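Local coordinates for protein discoidin-2 (Dictyostelium discoideum, PDB 2VM9) that binds galactose and N-acetylgalactosamine as a homotrimeric lectin and may take part in spore formation and spore coat assembly, at residues V74-Q79 with L147-Y152. Sequence-based numbering, arbitrary orientation.
Sequences VAISTQ and LRWELY
Gln79 lays the amide of its extended side chain on the guanidinium of Arg148, the planes only 12° apart, at one end of an antiparallel strand pair. Gln79 OE1 sits over the centre of that group, 3.4 Å from Arg148 CZ: a stack, not a hydrogen bond. The hydrogen bonds of both groups go to other residues: Asn36 N donates to Gln79 OE1 and Asn118 O accepts from NE2, while Arg148 NE, NH1 and NH2 reach Gly80 O, Phe37 O and Asn118 OD1. At the other end Tyr152, with CG anti to its carbonyl carbon (chi1 -61°), runs its ring across Ala75 toward Ser77. Ala75 CB touches CD2 of the ring (4.0 Å) from out of its plane, whereas Ser77 OG lies at the ring edge, 3.5 Å from CE2, and CG of Glu150 lies over one face, toward the rim. A water bridges Ser77 OG and Tyr152 OH, 2.8 Å from each; Ser77 OG also bonds to Thr122. On the reverse face, Ile76 CD1 touches the Trp149 ring edge at CE3 (3.8 Å), facing strands 87-96 and 133-142. Val74 N and, weakly, Ala75 N share Tyr152 O, a classic beta bulge within the F5/8 type C (discoidin) beta-sandwich.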
ATOM      1  N   VAL A  74       0.282   3.398  18.433  1.00  8.83           N
ATOM      2  CA  VAL A  74      -0.048   4.246  19.590  1.00  8.61           C
ATOM      3  C   VAL A  74      -0.001   3.501  20.928  1.00  8.52           C
ATOM      4  O   VAL A  74       0.123   4.122  21.990  1.00  7.96           O
ATOM      5  CB  VAL A  74      -1.437   4.961  19.422  1.00  8.47           C
ATOM      6  CG1 VAL A  74      -1.417   5.851  18.200  1.00 11.63           C
ATOM      7  CG2 VAL A  74      -2.613   3.943  19.362  1.00 10.30           C
ATOM      8  N   ALA A  75      -0.129   2.171  20.891  1.00  6.93           N
ATOM      9  CA  ALA A  75      -0.023   1.411  22.139  1.00  6.30           C
ATOM     10  C   ALA A  75       0.261  -0.041  21.858  1.00  7.12           C
ATOM     11  O   ALA A  75       0.059  -0.527  20.722  1.00  6.62           O
ATOM     12  CB  ALA A  75      -1.322   1.529  22.976  1.00  5.66           C
ATOM     13  N   ILE A  76       0.764  -0.709  22.896  1.00  6.35           N
ATOM     14  CA  ILE A  76       0.857  -2.173  22.896  1.00  6.69           C
ATOM     15  C   ILE A  76       0.215  -2.662  24.189  1.00  6.24           C
ATOM     16  O   ILE A  76       0.353  -2.015  25.243  1.00  7.14           O
ATOM     17  CB  ILE A  76       2.334  -2.634  22.818  1.00  7.38           C
ATOM     18  CG1 ILE A  76       2.435  -4.170  22.776  1.00  6.27           C
ATOM     19  CG2 ILE A  76       3.172  -2.053  24.003  1.00  7.46           C
ATOM     20  CD1 ILE A  76       3.853  -4.636  22.535  1.00  9.04           C
ATOM     21  N   SER A  77      -0.470  -3.804  24.126  1.00  5.24           N
ATOM     22  CA  SER A  77      -1.000  -4.433  25.315  1.00  5.18           C
ATOM     23  C   SER A  77      -0.451  -5.853  25.369  1.00  5.44           C
ATOM     24  O   SER A  77      -0.423  -6.521  24.342  1.00  4.89           O
ATOM     25  CB  SER A  77      -2.510  -4.520  25.258  1.00  6.30           C
ATOM     26  OG  SER A  77      -3.046  -3.216  25.432  1.00  7.40           O
ATOM     27  N   THR A  78      -0.025  -6.288  26.545  1.00  4.67           N
ATOM     28  CA  THR A  78       0.399  -7.687  26.741  1.00  4.93           C
ATOM     29  C   THR A  78      -0.370  -8.322  27.895  1.00  4.88           C
ATOM     30  O   THR A  78      -0.883  -7.646  28.792  1.00  5.70           O
ATOM     31  CB  THR A  78       1.934  -7.840  26.984  1.00  6.02           C
ATOM     32  OG1 THR A  78       2.281  -7.291  28.262  1.00  6.32           O
ATOM     33  CG2 THR A  78       2.741  -7.124  25.863  1.00  6.95           C
ATOM     34  N   GLN A  79      -0.392  -9.646  27.869  1.00  4.69           N
ATOM     35  CA  GLN A  79      -1.133 -10.439  28.797  1.00  5.30           C
ATOM     36  C   GLN A  79      -0.341 -11.735  28.930  1.00  4.53           C
ATOM     37  O   GLN A  79       0.437 -12.123  28.043  1.00  4.67           O
ATOM     38  CB  GLN A  79      -2.503 -10.653  28.160  1.00  6.01           C
ATOM     39  CG  GLN A  79      -3.561 -11.265  28.960  1.00  8.95           C
ATOM     40  CD  GLN A  79      -4.848 -11.296  28.134  1.00  9.33           C
ATOM     41  OE1 GLN A  79      -4.801 -11.515  26.915  1.00  8.40           O
ATOM     42  NE2 GLN A  79      -5.987 -11.087  28.781  1.00 10.08           N
ATOM     43  N   LEU A 147       2.880 -15.397  26.083  1.00  3.63           N
ATOM     44  CA  LEU A 147       2.169 -14.129  26.136  1.00  4.23           C
ATOM     45  C   LEU A 147       1.050 -14.077  25.118  1.00  4.57           C
ATOM     46  O   LEU A 147       1.021 -14.857  24.136  1.00  4.76           O
ATOM     47  CB  LEU A 147       3.109 -12.927  25.937  1.00  4.95           C
ATOM     48  CG  LEU A 147       3.718 -12.802  24.522  1.00  5.43           C
ATOM     49  CD1 LEU A 147       2.804 -12.037  23.569  1.00  5.93           C
ATOM     50  CD2 LEU A 147       5.083 -12.142  24.563  1.00  9.58           C
ATOM     51  N   ARG A 148       0.133 -13.150  25.374  1.00  4.18           N
ATOM     52  CA  ARG A 148      -0.839 -12.706  24.393  1.00  4.23           C
ATOM     53  C   ARG A 148      -0.668 -11.190  24.298  1.00  4.69           C
ATOM     54  O   ARG A 148      -0.169 -10.570  25.227  1.00  4.75           O
ATOM     55  CB  ARG A 148      -2.266 -13.062  24.812  1.00  3.69           C
ATOM     56  CG  ARG A 148      -2.537 -14.570  24.769  1.00  3.79           C
ATOM     57  CD  ARG A 148      -3.907 -14.901  25.417  1.00  5.30           C
ATOM     58  NE  ARG A 148      -3.797 -14.753  26.876  1.00  5.24           N
ATOM     59  CZ  ARG A 148      -4.830 -14.783  27.719  1.00  7.38           C
ATOM     60  NH1 ARG A 148      -6.078 -14.961  27.251  1.00  6.20           N
ATOM     61  NH2 ARG A 148      -4.630 -14.603  29.028  1.00  6.08           N
ATOM     62  N   TRP A 149      -1.051 -10.608  23.159  1.00  4.96           N
ATOM     63  CA  TRP A 149      -0.775  -9.198  22.930  1.00  4.86           C
ATOM     64  C   TRP A 149      -1.627  -8.630  21.814  1.00  6.16           C
ATOM     65  O   TRP A 149      -2.266  -9.376  21.050  1.00  5.78           O
ATOM     66  CB  TRP A 149       0.717  -8.958  22.625  1.00  4.51           C
ATOM     67  CG  TRP A 149       1.212  -9.544  21.330  1.00  5.53           C
ATOM     68  CD1 TRP A 149       0.817 -10.723  20.722  1.00  5.11           C
ATOM     69  CD2 TRP A 149       2.212  -8.975  20.486  1.00  7.25           C
ATOM     70  NE1 TRP A 149       1.528 -10.897  19.535  1.00  6.01           N
ATOM     71  CE2 TRP A 149       2.405  -9.856  19.395  1.00  6.37           C
ATOM     72  CE3 TRP A 149       2.993  -7.812  20.562  1.00  5.03           C
ATOM     73  CZ2 TRP A 149       3.323  -9.583  18.367  1.00  6.96           C
ATOM     74  CZ3 TRP A 149       3.901  -7.550  19.563  1.00  6.53           C
ATOM     75  CH2 TRP A 149       4.070  -8.443  18.476  1.00  6.46           C
ATOM     76  N   GLU A 150      -1.625  -7.302  21.751  1.00  5.75           N
ATOM     77  CA  GLU A 150      -2.243  -6.585  20.661  1.00  5.50           C
ATOM     78  C   GLU A 150      -1.432  -5.322  20.426  1.00  5.97           C
ATOM     79  O   GLU A 150      -0.776  -4.788  21.341  1.00  6.16           O
ATOM     80  CB  GLU A 150      -3.704  -6.264  20.985  1.00  5.85           C
ATOM     81  CG  GLU A 150      -4.477  -5.498  19.873  1.00  6.91           C
ATOM     82  CD  GLU A 150      -4.473  -6.243  18.531  1.00  6.26           C
ATOM     83  OE1 GLU A 150      -5.517  -6.821  18.178  1.00  8.13           O
ATOM     84  OE2 GLU A 150      -3.440  -6.226  17.828  1.00  5.43           O
ATOM     85  N   LEU A 151      -1.442  -4.878  19.175  1.00  5.23           N
ATOM     86  CA  LEU A 151      -0.749  -3.665  18.774  1.00  5.68           C
ATOM     87  C   LEU A 151      -1.801  -2.746  18.235  1.00  6.71           C
ATOM     88  O   LEU A 151      -2.593  -3.169  17.383  1.00  6.65           O
ATOM     89  CB  LEU A 151       0.237  -4.010  17.652  1.00  5.81           C
ATOM     90  CG  LEU A 151       1.525  -4.700  18.112  1.00  6.78           C
ATOM     91  CD1 LEU A 151       2.218  -5.342  16.933  1.00  7.40           C
ATOM     92  CD2 LEU A 151       2.465  -3.685  18.857  1.00  9.80           C
ATOM     93  N   TYR A 152      -1.791  -1.490  18.704  1.00  7.20           N
ATOM     94  CA  TYR A 152      -2.814  -0.493  18.333  1.00  6.88           C
ATOM     95  C   TYR A 152      -2.177   0.576  17.456  1.00  7.60           C
ATOM     96  O   TYR A 152      -1.108   1.087  17.785  1.00  7.40           O
ATOM     97  CB  TYR A 152      -3.449   0.150  19.567  1.00  7.07           C
ATOM     98  CG  TYR A 152      -4.125  -0.883  20.405  1.00  6.80           C
ATOM     99  CD1 TYR A 152      -5.441  -1.258  20.136  1.00  7.40           C
ATOM    100  CD2 TYR A 152      -3.427  -1.526  21.433  1.00  7.14           C
ATOM    101  CE1 TYR A 152      -6.066  -2.235  20.859  1.00  7.99           C
ATOM    102  CE2 TYR A 152      -4.047  -2.524  22.190  1.00  5.72           C
ATOM    103  CZ  TYR A 152      -5.374  -2.852  21.908  1.00  6.40           C
ATOM    104  OH  TYR A 152      -6.022  -3.818  22.592  1.00  7.17           O
TER
HETATM  105  O   HOH W   1      -5.879  -3.387  25.344  1.00 10.60           O